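Local coordinates for bilirubin-inducible fluorescent protein UnaG (Anguilla japonica, PDB 4I3B) that binds unconjugated bilirubin with high affinity inside a fatty-acid-binding-protein-like beta-barrel and, once loaded, fluoresces green on excitation, at residues L41-S44 with K50-V53; V98-W103 with E107-R112; V120-L123 with V128-V131. All coordinates share one frame; numbering follows the deposited sequence.

The three contacts are beta hairpins of one antiparallel sheet that curls into the barrel of the fatty-acid binding protein family, and they follow one another along the chain. Contact 1 pairs strands 40-46 and 50-56, contact 2 strands 96-103 and 106-115, contact 3 strands 118-125 and 128-135. Contacts 2 and 3 are neighbours, their centres about 11 Å apart, and strands 106-115 and 118-125 join them side by side. Contact 1 lies about 17 Å from contact 2 and about 20 Å from contact 3, centre to centre, without touching either. Contacts 1 and 2 both touch bilirubin, which is held in the interior, and contact 3 nears it through Val-121.

Contact 1: L41-S44 with K50-V53; sequences LYIS and KMTV. With BLR (3-[5-[(Z)-(4-ethenyl-3-methyl-5-oxidanylidene-pyrrol-2-ylidene)methyl]-2-[[5-[(Z)-(3-ethenyl-4-methyl-5-oxidanylidene-pyrrol-2-ylidene)methyl]-3-(3-hydroxy-3-oxopropyl)-4-methyl-1H-pyrrol-2-yl]methyl]-4-methyl-1H-pyrrol-3-yl]propanoic acid), chain G.
Ile-43 and Val-53 stand side by side and point the same way, CG1 of Ile-43 lying 4.1 Å from CG2 of Val-53. Met-51, two residues before Val-53 on the same strand, also lies alongside Ile-43, pointing the same way. Its chain bends at the thioether (chi3 65°), and this turns CE back onto CG2 of Ile-43 at 3.6 Å. The two branches of Ile-43 therefore divide the work: CG2 takes the methionine methyl, while CG1 leans on the valine and carries CD1 on to the vinyl carbon CBB of bilirubin, 3.7 Å away. Val-53 sends CG2 to the ring methyl CMB at 3.7 Å, and Leu-41 brings CD1 to within 3.3 Å of the lactam oxygen OB. Strands 40-46 and 50-56 form a beta hairpin in the barrel of the fatty-acid binding protein family, and Leu-41, Ile-43 and Val-53 belong to its ligand pocket. Cut back to an alanine, position Ile-43 would lose both branches, and CE of Met-51 and the vinyl group of bilirubin are likely to be left without this packing partner. Within the sheet the hairpin is flanked by strand 7-15, whose Trp-9 touches Ile-43, and by strand 64-70, whose Val-67 and Phe-69 touch Val-53 and Met-51. On the opposite face of the sheet are Ser-44 and Thr-52, an antiparallel hydrogen-bonded pair. Ser-44 N gives a nearly straight bond to Thr-52 O (2.9 Å, 167° at the hydrogen); Thr-52 N answers to Ser-44 O at 3.0 Å from above the carbonyl plane. Ser-44 OG sits between its own backbone N and carbonyl carbon (chi1 57°), which brings it 3.5 Å from Thr-52 CB.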
loop_
_atom_site.group_PDB
_atom_site.type_symbol
_atom_site.label_atom_id
_atom_site.label_comp_id
_atom_site.label_asym_id
_atom_site.label_seq_id
_atom_site.Cartn_x
_atom_site.Cartn_y
_atom_site.Cartn_z
ATOM N N LEU A 41 -2.299 9.720 0.308
ATOM C CA LEU A 41 -1.059 9.322 0.965
ATOM C C LEU A 41 -0.181 10.527 1.191
ATOM O O LEU A 41 -0.100 11.405 0.323
ATOM C CB LEU A 41 -0.272 8.374 0.078
ATOM C CG LEU A 41 -1.017 7.251 -0.614
ATOM C CD1 LEU A 41 -0.104 6.503 -1.554
ATOM C CD2 LEU A 41 -1.672 6.316 0.365
ATOM N N TYR A 42 0.539 10.526 2.315
ATOM C CA TYR A 42 1.537 11.545 2.619
ATOM C C TYR A 42 2.786 10.772 2.946
ATOM O O TYR A 42 2.860 10.115 3.995
ATOM C CB TYR A 42 1.118 12.397 3.820
ATOM C CG TYR A 42 -0.253 12.999 3.686
ATOM C CD1 TYR A 42 -0.422 14.262 3.134
ATOM C CD2 TYR A 42 -1.389 12.296 4.083
ATOM C CE1 TYR A 42 -1.682 14.839 3.008
ATOM C CE2 TYR A 42 -2.653 12.841 3.929
ATOM C CZ TYR A 42 -2.801 14.111 3.399
ATOM O OH TYR A 42 -4.067 14.632 3.268
ATOM N N ILE A 43 3.745 10.836 2.037
ATOM C CA ILE A 43 4.963 10.061 2.145
ATOM C C ILE A 43 6.130 10.951 2.538
ATOM O O ILE A 43 6.346 12.001 1.947
ATOM C CB ILE A 43 5.240 9.383 0.806
ATOM C CG1 ILE A 43 4.053 8.503 0.462
ATOM C CG2 ILE A 43 6.533 8.558 0.864
ATOM C CD1 ILE A 43 4.240 7.617 -0.774
ATOM N N SER A 44 6.899 10.542 3.532
ATOM C CA SER A 44 8.068 11.308 3.920
ATOM C C SER A 44 9.236 10.318 4.094
ATOM O O SER A 44 9.032 9.104 4.169
ATOM C CB SER A 44 7.760 12.129 5.189
ATOM O OG SER A 44 7.337 11.270 6.239
ATOM N N LYS A 50 14.750 5.342 5.189
ATOM C CA LYS A 50 13.647 5.307 6.158
ATOM C C LYS A 50 12.468 6.063 5.591
ATOM O O LYS A 50 12.642 7.123 4.986
ATOM C CB LYS A 50 14.062 5.920 7.494
ATOM C CG LYS A 50 14.982 5.001 8.323
ATOM C CD LYS A 50 15.544 5.721 9.559
ATOM C CE LYS A 50 16.702 6.661 9.205
ATOM N NZ LYS A 50 17.857 5.954 8.527
ATOM N N MET A 51 11.266 5.518 5.764
ATOM C CA MET A 51 10.053 6.163 5.260
ATOM C C MET A 51 8.942 6.144 6.275
ATOM O O MET A 51 8.845 5.249 7.110
ATOM C CB MET A 51 9.560 5.459 3.975
ATOM C CG MET A 51 10.603 5.455 2.875
ATOM S SD MET A 51 10.070 4.643 1.351
ATOM C CE MET A 51 8.736 5.696 0.802
ATOM N N THR A 52 8.076 7.144 6.172
ATOM C CA THR A 52 6.812 7.163 6.893
ATOM C C THR A 52 5.724 7.416 5.879
ATOM O O THR A 52 5.866 8.294 5.030
ATOM C CB THR A 52 6.798 8.280 7.920
ATOM O OG1 THR A 52 7.799 8.015 8.904
ATOM C CG2 THR A 52 5.466 8.383 8.602
ATOM N N VAL A 53 4.659 6.630 5.930
ATOM C CA VAL A 53 3.524 6.844 5.038
ATOM C C VAL A 53 2.287 7.017 5.920
ATOM O O VAL A 53 1.960 6.131 6.724
ATOM C CB VAL A 53 3.308 5.693 4.034
ATOM C CG1 VAL A 53 2.114 6.025 3.100
ATOM C CG2 VAL A 53 4.553 5.494 3.202
HETATM C CHA BLR G . -3.504 2.206 1.143
HETATM N NA BLR G . -0.983 2.277 1.326
HETATM C C1A BLR G . -2.198 2.122 1.914
HETATM C C2A BLR G . -2.018 1.769 3.241
HETATM C C3A BLR G . -0.640 1.695 3.444
HETATM C C4A BLR G . -0.020 2.021 2.244
HETATM C CMA BLR G . 0.058 1.353 4.727
HETATM C CAA BLR G . -3.100 1.533 4.248
HETATM C CBA BLR G . -3.345 0.101 4.510
HETATM C CGA BLR G . -4.393 -0.145 5.535
HETATM O O1A BLR G . -5.306 0.702 5.756
HETATM O O2A BLR G . -4.292 -1.238 6.201
HETATM C CHB BLR G . 1.438 2.076 2.051
HETATM N NB BLR G . 1.570 3.359 -0.039
HETATM C C1B BLR G . 2.157 2.679 1.051
HETATM C C2B BLR G . 3.556 2.712 0.894
HETATM C C3B BLR G . 3.893 3.362 -0.160
HETATM C C4B BLR G . 2.685 3.857 -0.941
HETATM C CMB BLR G . 4.501 2.064 1.887
HETATM O OB BLR G . 2.530 4.472 -1.938
HETATM C CAB BLR G . 5.263 3.638 -0.659
HETATM C CBB BLR G . 5.545 4.331 -1.803
HETATM N NC BLR G . -8.141 0.374 2.886
HETATM C C1C BLR G . -9.466 0.514 3.652
HETATM C C2C BLR G . -9.709 -0.903 4.043
HETATM C C3C BLR G . -8.769 -1.685 3.636
HETATM C C4C BLR G . -7.776 -1.018 2.942
HETATM C CMC BLR G . -10.911 -1.246 4.857
HETATM O OC BLR G . -10.090 1.526 3.809
HETATM C CAC BLR G . -8.667 -3.134 3.889
HETATM C CBC BLR G . -9.741 -3.960 3.892
HETATM C CHD BLR G . -6.644 -1.512 2.381
HETATM N ND BLR G . -5.294 0.586 1.808
HETATM C C1D BLR G . -5.528 -0.740 1.814
HETATM C C2D BLR G . -4.389 -1.376 1.120
HETATM C C3D BLR G . -3.523 -0.392 0.719
HETATM C C4D BLR G . -4.053 0.907 1.170
HETATM C CMD BLR G . -4.294 -2.851 0.908
HETATM C CAD BLR G . -2.221 -0.621 0.002
HETATM C CBD BLR G . -2.380 -0.360 -1.483
HETATM C CGD BLR G . -2.254 1.089 -1.785
HETATM O O1D BLR G . -3.200 1.674 -2.342
HETATM O O2D BLR G . -1.204 1.724 -1.528
#

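Contact 2: V98-W103 with E107-R112; sequences VYVQKW and ETTYVR. With BLR (3-[5-[(Z)-(4-ethenyl-3-methyl-5-oxidanylidene-pyrrol-2-ylidene)methyl]-2-[[5-[(Z)-(3-ethenyl-4-methyl-5-oxidanylidene-pyrrol-2-ylidene)methyl]-3-(3-hydroxy-3-oxopropyl)-4-methyl-1H-pyrrol-2-yl]methyl]-4-methyl-1H-pyrrol-3-yl]propanoic acid), chain G.
The guanidinium of Arg-112 lies with one face over bilirubin, C1B of the ligand sitting 3.4 Å above the guanidinium plane near its centre, while CG of Tyr-99 and the ligand atom CAD lie at its edge. The ring of Tyr-99 stands 75° from the guanidinium plane and has Gln-101 CG at its own edge. The Tyr-110 ring meets polar atoms edge-on: Tyr-99 O and Gln-101 OE1 both lie in its plane. These groups project into the barrel interior from the beta hairpin of strands 96-103 and 106-115, part of the fatty-acid-binding-protein fold. Tyr-99 and Tyr-110 are a hydrogen-bonded antiparallel pair; their side chains point the same way with the ring planes 78° apart and the two CD1 atoms 3.9 Å from each other.

An extended chain from CG to NE carries Arg-112 to the ligand, where NH2 donates to the propionate oxygen O2D at 3.0 Å, a nearly straight bond. The positive charge of the guanidinium would probably favour an ionised propionate. Tyr-110 OH donates to Gln-101 OE1 at 2.9 Å, approaching from above the amide's carbonyl plane. Arg-83 is a second donor to that oxygen, and Glu-77 receives both Gln-101 NE2 and Tyr-99 OH.

Trp-103 reaches toward the neighbouring strand to place CZ3 3.7 Å from CG2 of Thr-108, whose OG1 is hydrogen-bonded to the backbone O of Thr-124 and to Tyr-20 OH. On the other face of the sheet, Val-98 and Val-111 meet through their CG2 methyls, 4.3 Å apart. One water ties the polar cluster together, accepting from Gln-101 NE2 at 3.0 Å and donating to Tyr-110 OH at 2.8 Å.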
loop_
_atom_site.group_PDB
_atom_site.type_symbol
_atom_site.label_atom_id
_atom_site.label_comp_id
_atom_site.label_asym_id
_atom_site.label_seq_id
_atom_site.Cartn_x
_atom_site.Cartn_y
_atom_site.Cartn_z
ATOM N N VAL A 98 9.364 -2.556 -3.231
ATOM C CA VAL A 98 8.637 -3.813 -3.084
ATOM C C VAL A 98 8.371 -4.124 -1.625
ATOM O O VAL A 98 9.293 -4.156 -0.810
ATOM C CB VAL A 98 9.408 -4.963 -3.718
ATOM C CG1 VAL A 98 8.680 -6.257 -3.482
ATOM C CG2 VAL A 98 9.620 -4.702 -5.197
ATOM N N TYR A 99 7.102 -4.325 -1.306
ATOM C CA TYR A 99 6.600 -4.440 0.062
ATOM C C TYR A 99 5.975 -5.822 0.205
ATOM O O TYR A 99 5.082 -6.189 -0.581
ATOM C CB TYR A 99 5.550 -3.335 0.239
ATOM C CG TYR A 99 5.043 -3.019 1.630
ATOM C CD1 TYR A 99 4.399 -3.956 2.441
ATOM C CD2 TYR A 99 5.175 -1.729 2.117
ATOM C CE1 TYR A 99 3.869 -3.581 3.728
ATOM C CE2 TYR A 99 4.676 -1.372 3.350
ATOM C CZ TYR A 99 4.029 -2.276 4.146
ATOM O OH TYR A 99 3.535 -1.858 5.360
ATOM N N VAL A 100 6.485 -6.609 1.152
ATOM C CA VAL A 100 5.984 -7.978 1.343
ATOM C C VAL A 100 5.451 -8.123 2.753
ATOM O O VAL A 100 6.111 -7.732 3.723
ATOM C CB VAL A 100 7.074 -9.043 1.081
ATOM C CG1 VAL A 100 6.547 -10.477 1.394
ATOM C CG2 VAL A 100 7.575 -8.924 -0.347
ATOM N N GLN A 101 4.235 -8.671 2.857
ATOM C CA GLN A 101 3.621 -9.023 4.128
ATOM C C GLN A 101 3.520 -10.536 4.263
ATOM O O GLN A 101 3.113 -11.213 3.302
ATOM C CB GLN A 101 2.214 -8.430 4.206
ATOM C CG GLN A 101 2.177 -6.911 4.285
ATOM C CD GLN A 101 0.781 -6.368 4.130
ATOM O OE1 GLN A 101 -0.059 -6.993 3.482
ATOM N NE2 GLN A 101 0.524 -5.205 4.704
ATOM N N LYS A 102 3.865 -11.032 5.456
ATOM C CA LYS A 102 3.771 -12.448 5.773
ATOM C C LYS A 102 2.926 -12.636 7.015
ATOM O O LYS A 102 3.096 -11.918 7.998
ATOM C CB LYS A 102 5.160 -13.009 6.068
ATOM C CG LYS A 102 6.103 -12.894 4.879
ATOM C CD LYS A 102 7.514 -13.328 5.233
ATOM C CE LYS A 102 8.518 -12.803 4.211
ATOM N NZ LYS A 102 9.948 -12.868 4.689
ATOM N N TRP A 103 2.002 -13.599 6.984
ATOM C CA TRP A 103 1.109 -13.824 8.106
ATOM C C TRP A 103 0.503 -15.188 7.916
ATOM O O TRP A 103 0.206 -15.581 6.793
ATOM C CB TRP A 103 0.000 -12.747 8.176
ATOM C CG TRP A 103 -1.151 -12.988 7.231
ATOM C CD1 TRP A 103 -2.384 -13.464 7.550
ATOM C CD2 TRP A 103 -1.159 -12.793 5.810
ATOM N NE1 TRP A 103 -3.163 -13.587 6.417
ATOM C CE2 TRP A 103 -2.424 -13.202 5.337
ATOM C CE3 TRP A 103 -0.217 -12.340 4.891
ATOM C CZ2 TRP A 103 -2.768 -13.142 3.997
ATOM C CZ3 TRP A 103 -0.555 -12.292 3.558
ATOM C CH2 TRP A 103 -1.838 -12.666 3.124
ATOM N N GLU A 107 1.855 -15.136 2.083
ATOM C CA GLU A 107 2.566 -13.914 1.716
ATOM C C GLU A 107 1.754 -13.165 0.674
ATOM O O GLU A 107 0.998 -13.776 -0.077
ATOM C CB GLU A 107 4.000 -14.203 1.218
ATOM C CG GLU A 107 4.822 -15.008 2.224
ATOM C CD GLU A 107 6.345 -14.985 1.999
ATOM O OE1 GLU A 107 6.889 -14.031 1.385
ATOM O OE2 GLU A 107 7.010 -15.941 2.462
ATOM N N THR A 108 1.896 -11.845 0.679
ATOM C CA THR A 108 1.327 -11.001 -0.357
ATOM C C THR A 108 2.336 -9.885 -0.660
ATOM O O THR A 108 3.118 -9.497 0.206
ATOM C CB THR A 108 -0.071 -10.442 0.050
ATOM O OG1 THR A 108 -0.637 -9.787 -1.080
ATOM C CG2 THR A 108 -0.023 -9.495 1.233
ATOM N N THR A 109 2.325 -9.381 -1.893
ATOM C CA THR A 109 3.316 -8.425 -2.339
ATOM C C THR A 109 2.675 -7.195 -2.992
ATOM O O THR A 109 1.680 -7.310 -3.721
ATOM C CB THR A 109 4.279 -9.134 -3.321
ATOM O OG1 THR A 109 4.795 -10.314 -2.690
ATOM C CG2 THR A 109 5.440 -8.229 -3.745
ATOM N N TYR A 110 3.270 -6.046 -2.740
ATOM C CA TYR A 110 2.910 -4.789 -3.396
ATOM C C TYR A 110 4.148 -4.255 -4.078
ATOM O O TYR A 110 5.170 -4.074 -3.430
ATOM C CB TYR A 110 2.442 -3.754 -2.381
ATOM C CG TYR A 110 1.452 -4.228 -1.383
ATOM C CD1 TYR A 110 1.840 -5.060 -0.328
ATOM C CD2 TYR A 110 0.107 -3.855 -1.468
ATOM C CE1 TYR A 110 0.922 -5.502 0.597
ATOM C CE2 TYR A 110 -0.805 -4.290 -0.540
ATOM C CZ TYR A 110 -0.408 -5.095 0.502
ATOM O OH TYR A 110 -1.346 -5.509 1.417
ATOM N N VAL A 111 4.063 -3.982 -5.378
ATOM C CA VAL A 111 5.182 -3.413 -6.142
ATOM C C VAL A 111 4.749 -2.007 -6.532
ATOM O O VAL A 111 3.697 -1.823 -7.159
ATOM C CB VAL A 111 5.528 -4.243 -7.391
ATOM C CG1 VAL A 111 6.630 -3.594 -8.185
ATOM C CG2 VAL A 111 5.894 -5.699 -7.021
ATOM N N ARG A 112 5.574 -1.027 -6.187
ATOM C CA ARG A 112 5.292 0.379 -6.402
ATOM C C ARG A 112 6.364 1.012 -7.281
ATOM O O ARG A 112 7.559 0.843 -7.068
ATOM C CB ARG A 112 5.154 1.099 -5.054
ATOM C CG ARG A 112 3.883 0.670 -4.328
ATOM C CD ARG A 112 3.758 1.317 -2.986
ATOM N NE ARG A 112 2.491 1.003 -2.344
ATOM C CZ ARG A 112 2.311 0.148 -1.337
ATOM N NH1 ARG A 112 3.309 -0.572 -0.820
ATOM N NH2 ARG A 112 1.093 -0.001 -0.850
HETATM C CHA BLR G . -3.504 2.206 1.143
HETATM N NA BLR G . -0.983 2.277 1.326
HETATM C C1A BLR G . -2.198 2.122 1.914
HETATM C C2A BLR G . -2.018 1.769 3.241
HETATM C C3A BLR G . -0.640 1.695 3.444
HETATM C C4A BLR G . -0.020 2.021 2.244
HETATM C CMA BLR G . 0.058 1.353 4.727
HETATM C CAA BLR G . -3.100 1.533 4.248
HETATM C CBA BLR G . -3.345 0.101 4.510
HETATM C CGA BLR G . -4.393 -0.145 5.535
HETATM O O1A BLR G . -5.306 0.702 5.756
HETATM O O2A BLR G . -4.292 -1.238 6.201
HETATM C CHB BLR G . 1.438 2.076 2.051
HETATM N NB BLR G . 1.570 3.359 -0.039
HETATM C C1B BLR G . 2.157 2.679 1.051
HETATM C C2B BLR G . 3.556 2.712 0.894
HETATM C C3B BLR G . 3.893 3.362 -0.160
HETATM C C4B BLR G . 2.685 3.857 -0.941
HETATM C CMB BLR G . 4.501 2.064 1.887
HETATM O OB BLR G . 2.530 4.472 -1.938
HETATM C CAB BLR G . 5.263 3.638 -0.659
HETATM C CBB BLR G . 5.545 4.331 -1.803
HETATM N NC BLR G . -8.141 0.374 2.886
HETATM C C1C BLR G . -9.466 0.514 3.652
HETATM C C2C BLR G . -9.709 -0.903 4.043
HETATM C C3C BLR G . -8.769 -1.685 3.636
HETATM C C4C BLR G . -7.776 -1.018 2.942
HETATM C CMC BLR G . -10.911 -1.246 4.857
HETATM O OC BLR G . -10.090 1.526 3.809
HETATM C CAC BLR G . -8.667 -3.134 3.889
HETATM C CBC BLR G . -9.741 -3.960 3.892
HETATM C CHD BLR G . -6.644 -1.512 2.381
HETATM N ND BLR G . -5.294 0.586 1.808
HETATM C C1D BLR G . -5.528 -0.740 1.814
HETATM C C2D BLR G . -4.389 -1.376 1.120
HETATM C C3D BLR G . -3.523 -0.392 0.719
HETATM C C4D BLR G . -4.053 0.907 1.170
HETATM C CMD BLR G . -4.294 -2.851 0.908
HETATM C CAD BLR G . -2.221 -0.621 0.002
HETATM C CBD BLR G . -2.380 -0.360 -1.483
HETATM C CGD BLR G . -2.254 1.089 -1.785
HETATM O O1D BLR G . -3.200 1.674 -2.342
HETATM O O2D BLR G . -1.204 1.724 -1.528
HETATM O O HOH W 1 -1.999 -3.975 3.707
#

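Contact 3: V120-L123 with V128-V131; sequences VVTL and VVAV
Leu-123 N donates to Ala-130 O at 2.8 Å in an almost perfectly straight bond, 178° at the hydrogen, although the donor is tilted from the carbonyl plane. The return bond, from Ala-130 N to Leu-123 O, is 2.9 Å long and does lie in the plane of its carbonyl. This hydrogen-bonded pair belongs to the beta hairpin of strands 118-125 and 128-135, the last two strands of the fatty-acid-binding-protein barrel.

In Leu-123, chi1 -53° and chi2 80° together bring CD1 to Ala-130 O at 3.5 Å and to Ala-130 CB at 4.2 Å. The small alanine thus meets the leucine through both its methyl and its peptide group. Tyr-20 of helix 17-23 packs against both residues, and Phe-17 also touches Leu-123, bringing the helix onto this face of the hairpin. Tyr-110 of the neighbouring strand borders Leu-123 as well. On the same face Val-121 lies beside Arg-112 and Arg-132, two bilirubin-binding residues, and the side chain of Val-121 comes within about 4 Å of the pigment, nearest atom to nearest atom.

Thr-122 and Val-131 form the adjacent non-hydrogen-bonded pair, with their side chains on the reverse side of the sheet. There Val-129 crosses Thr-122 at a slant. Thr-122 CG2, anti to the backbone N, faces Val-129 and meets its CG1 at 3.8 Å. That valine methyl also closes on the hairpin backbone, with Val-129 CG1 3.4 Å from Leu-123 O.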
loop_
_atom_site.group_PDB
_atom_site.type_symbol
_atom_site.label_atom_id
_atom_site.label_comp_id
_atom_site.label_asym_id
_atom_site.label_seq_id
_atom_site.Cartn_x
_atom_site.Cartn_y
_atom_site.Cartn_z
ATOM N N VAL A 120 2.116 3.911 -9.203
ATOM C CA VAL A 120 1.365 2.733 -9.597
ATOM C C VAL A 120 1.728 1.588 -8.668
ATOM O O VAL A 120 2.907 1.276 -8.507
ATOM C CB VAL A 120 1.652 2.369 -11.070
ATOM C CG1 VAL A 120 0.847 1.149 -11.458
ATOM C CG2 VAL A 120 1.347 3.555 -12.005
ATOM N N VAL A 121 0.716 0.973 -8.055
ATOM C CA VAL A 121 0.906 -0.183 -7.170
ATOM C C VAL A 121 0.240 -1.407 -7.799
ATOM O O VAL A 121 -0.944 -1.362 -8.136
ATOM C CB VAL A 121 0.415 0.101 -5.727
ATOM C CG1 VAL A 121 -1.041 0.516 -5.629
ATOM C CG2 VAL A 121 0.677 -1.095 -4.841
ATOM N N THR A 122 0.995 -2.501 -7.886
ATOM C CA THR A 122 0.478 -3.780 -8.309
ATOM C C THR A 122 0.484 -4.704 -7.095
ATOM O O THR A 122 1.526 -4.859 -6.429
ATOM C CB THR A 122 1.341 -4.384 -9.433
ATOM O OG1 THR A 122 1.397 -3.494 -10.543
ATOM C CG2 THR A 122 0.777 -5.689 -9.920
ATOM N N LEU A 123 -0.679 -5.285 -6.805
ATOM C CA LEU A 123 -0.917 -6.078 -5.622
ATOM C C LEU A 123 -1.161 -7.505 -6.019
ATOM O O LEU A 123 -2.020 -7.787 -6.859
ATOM C CB LEU A 123 -2.143 -5.581 -4.861
ATOM C CG LEU A 123 -2.215 -4.091 -4.491
ATOM C CD1 LEU A 123 -2.663 -3.146 -5.642
ATOM C CD2 LEU A 123 -3.162 -3.910 -3.324
ATOM N N VAL A 128 -4.516 -13.783 -7.578
ATOM C CA VAL A 128 -5.348 -12.603 -7.632
ATOM C C VAL A 128 -4.461 -11.382 -7.666
ATOM O O VAL A 128 -3.631 -11.169 -6.778
ATOM C CB VAL A 128 -6.244 -12.527 -6.388
ATOM C CG1 VAL A 128 -7.126 -11.281 -6.429
ATOM C CG2 VAL A 128 -7.095 -13.781 -6.291
ATOM N N VAL A 129 -4.625 -10.584 -8.699
ATOM C CA VAL A 129 -3.841 -9.372 -8.903
ATOM C C VAL A 129 -4.744 -8.153 -9.007
ATOM O O VAL A 129 -5.809 -8.217 -9.650
ATOM C CB VAL A 129 -2.974 -9.498 -10.175
ATOM C CG1 VAL A 129 -1.950 -8.363 -10.247
ATOM C CG2 VAL A 129 -2.271 -10.862 -10.235
ATOM N N ALA A 130 -4.322 -7.055 -8.381
ATOM C CA ALA A 130 -5.047 -5.783 -8.462
ATOM C C ALA A 130 -4.043 -4.676 -8.770
ATOM O O ALA A 130 -2.822 -4.885 -8.638
ATOM C CB ALA A 130 -5.814 -5.487 -7.185
ATOM N N VAL A 131 -4.560 -3.523 -9.157
ATOM C CA VAL A 131 -3.732 -2.380 -9.422
ATOM C C VAL A 131 -4.447 -1.119 -8.975
ATOM O O VAL A 131 -5.672 -0.989 -9.120
ATOM C CB VAL A 131 -3.356 -2.270 -10.909
ATOM C CG1 VAL A 131 -2.304 -3.295 -11.260
ATOM C CG2 VAL A 131 -4.624 -2.353 -11.821
#